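Local coordinates for protein lipase (Streptomyces rimosus, PDB 5MAL) that hydrolyses triacylglycerols and other esters, and the thioester palmitoyl-CoA, as a secreted serine esterase of the GDSL family with a Ser/His catalytic dyad, at residues A55-V60 and D121-A126. Residues are numbered along the deposited sequence; the frame is centred on the assembly and turned at random.
Sequences ARTGDV and DQVYDA
Val123 of the long helix 98-130 touches Thr57 with one methyl and Val60 with the other, both in the first turn of helix 57-64, a helix-helix contact within the alpha/beta SGNH-hydrolase fold, whose core is a parallel five-stranded sheet. The example illustrates how a branched residue can serve two neighbours, one methyl to each. CG2 of Val123 lies 3.7 Å from Thr57 CB and equally near Thr57 O, so this methyl touches both the side chain and the backbone of Thr57. The other methyl, CG1, stands anti to the backbone N (chi1 176°) and meets Val60 CG1 at 3.9 Å, the two side chains crossing at about a right angle. Val60 also packs on Ile79, in the loop following strand 74-78.

Polar atoms are settled at the margin of this apolar patch. Thr57 OG1 hydrogen-bonds to Asp83 OD2 and accepts from a water 2.8 Å away. Before the helix, at its N-cap position, Arg56 gives its backbone N to Asp59 OD2 at 2.7 Å, nearly straight at 164°, closing a side-chain to backbone bond across the first turn. The contact joins helix 57-64 to helix 98-130, with the Val60 side chain about 11 Å from that of the nucleophile Ser10. From Thr57, the water bridges to helix 98-130 by donating to Gln122 OE1 at 2.6 Å.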
loop_
_atom_site.group_PDB
_atom_site.type_symbol
_atom_site.label_atom_id
_atom_site.label_comp_id
_atom_site.label_asym_id
_atom_site.label_seq_id
_atom_site.Cartn_x
_atom_site.Cartn_y
_atom_site.Cartn_z
ATOM N N ALA A 55 -3.338 -1.934 -9.187
ATOM C CA ALA A 55 -3.058 -0.603 -9.712
ATOM C C ALA A 55 -1.590 -0.229 -9.698
ATOM O O ALA A 55 -0.877 -0.402 -8.704
ATOM C CB ALA A 55 -3.847 0.453 -8.954
ATOM N N ARG A 56 -1.153 0.302 -10.836
ATOM C CA ARG A 56 0.118 0.989 -10.948
ATOM C C ARG A 56 -0.181 2.469 -10.961
ATOM O O ARG A 56 -1.345 2.856 -11.079
ATOM C CB ARG A 56 0.859 0.608 -12.233
ATOM C CG ARG A 56 1.500 -0.768 -12.249
ATOM C CD ARG A 56 2.094 -1.051 -13.635
ATOM N NE ARG A 56 3.061 -2.147 -13.614
ATOM C CZ ARG A 56 2.741 -3.431 -13.464
ATOM N NH1 ARG A 56 1.471 -3.798 -13.313
ATOM N NH2 ARG A 56 3.697 -4.356 -13.457
ATOM N N THR A 57 0.863 3.291 -10.884
ATOM C CA THR A 57 0.698 4.738 -10.981
ATOM C C THR A 57 -0.094 5.121 -12.237
ATOM O O THR A 57 -0.898 6.046 -12.204
ATOM C CB THR A 57 2.053 5.468 -10.994
ATOM O OG1 THR A 57 2.848 4.975 -12.075
ATOM C CG2 THR A 57 2.801 5.263 -9.668
ATOM N N GLY A 58 0.130 4.389 -13.326
ATOM C CA GLY A 58 -0.556 4.639 -14.586
ATOM C C GLY A 58 -2.042 4.351 -14.507
ATOM O O GLY A 58 -2.863 5.008 -15.151
ATOM N N ASP A 59 -2.393 3.356 -13.704
ATOM C CA ASP A 59 -3.787 3.008 -13.491
ATOM C C ASP A 59 -4.458 4.060 -12.627
ATOM O O ASP A 59 -5.637 4.355 -12.798
ATOM C CB ASP A 59 -3.893 1.631 -12.849
ATOM C CG ASP A 59 -3.243 0.563 -13.693
ATOM O OD1 ASP A 59 -3.669 0.405 -14.858
ATOM O OD2 ASP A 59 -2.285 -0.076 -13.218
ATOM N N VAL A 60 -3.700 4.626 -11.695
ATOM C CA VAL A 60 -4.239 5.694 -10.873
ATOM C C VAL A 60 -4.595 6.865 -11.792
ATOM O O VAL A 60 -5.682 7.441 -11.693
ATOM C CB VAL A 60 -3.254 6.142 -9.771
ATOM C CG1 VAL A 60 -3.816 7.329 -9.032
ATOM C CG2 VAL A 60 -2.990 4.992 -8.786
ATOM N N ASP A 121 5.709 11.290 -8.931
ATOM C CA ASP A 121 5.510 12.692 -9.271
ATOM C C ASP A 121 4.345 12.866 -10.233
ATOM O O ASP A 121 3.569 13.809 -10.100
ATOM C CB ASP A 121 6.780 13.293 -9.875
ATOM C CG ASP A 121 7.802 13.652 -8.832
ATOM O OD1 ASP A 121 7.415 13.874 -7.662
ATOM O OD2 ASP A 121 8.996 13.737 -9.184
ATOM N N GLN A 122 4.222 11.958 -11.198
ATOM C CA GLN A 122 3.114 12.001 -12.142
ATOM C C GLN A 122 1.786 12.021 -11.414
ATOM O O GLN A 122 0.913 12.846 -11.698
ATOM C CB GLN A 122 3.164 10.810 -13.095
ATOM C CG GLN A 122 4.194 10.949 -14.183
ATOM C CD GLN A 122 4.112 9.819 -15.174
ATOM O OE1 GLN A 122 4.261 8.645 -14.814
ATOM N NE2 GLN A 122 3.843 10.155 -16.427
ATOM N N VAL A 123 1.643 11.107 -10.460
ATOM C CA VAL A 123 0.415 11.038 -9.698
ATOM C C VAL A 123 0.304 12.253 -8.790
ATOM O O VAL A 123 -0.760 12.873 -8.701
ATOM C CB VAL A 123 0.346 9.753 -8.855
ATOM C CG1 VAL A 123 -0.911 9.764 -7.988
ATOM C CG2 VAL A 123 0.368 8.532 -9.755
ATOM N N TYR A 124 1.391 12.590 -8.106
ATOM C CA TYR A 124 1.297 13.621 -7.075
ATOM C C TYR A 124 1.046 14.987 -7.726
ATOM O O TYR A 124 0.344 15.823 -7.158
ATOM C CB TYR A 124 2.554 13.672 -6.209
ATOM C CG TYR A 124 2.846 12.422 -5.397
ATOM C CD1 TYR A 124 1.957 11.347 -5.355
ATOM C CD2 TYR A 124 4.017 12.332 -4.658
ATOM C CE1 TYR A 124 2.260 10.200 -4.605
ATOM C CE2 TYR A 124 4.324 11.220 -3.924
ATOM C CZ TYR A 124 3.452 10.164 -3.889
ATOM O OH TYR A 124 3.822 9.081 -3.140
ATOM N N ASP A 125 1.617 15.201 -8.911
ATOM C CA ASP A 125 1.350 16.422 -9.675
ATOM C C ASP A 125 -0.135 16.542 -9.988
ATOM O O ASP A 125 -0.713 17.637 -9.957
ATOM C CB ASP A 125 2.121 16.439 -10.996
ATOM C CG ASP A 125 3.573 16.790 -10.831
ATOM O OD1 ASP A 125 3.971 17.303 -9.764
ATOM O OD2 ASP A 125 4.322 16.559 -11.798
ATOM N N ALA A 126 -0.740 15.416 -10.340
ATOM C CA ALA A 126 -2.159 15.413 -10.656
ATOM C C ALA A 126 -2.951 15.802 -9.412
ATOM O O ALA A 126 -3.855 16.632 -9.468
ATOM C CB ALA A 126 -2.577 14.075 -11.178
HETATM O O HOH W 1 2.685 6.577 -14.404
#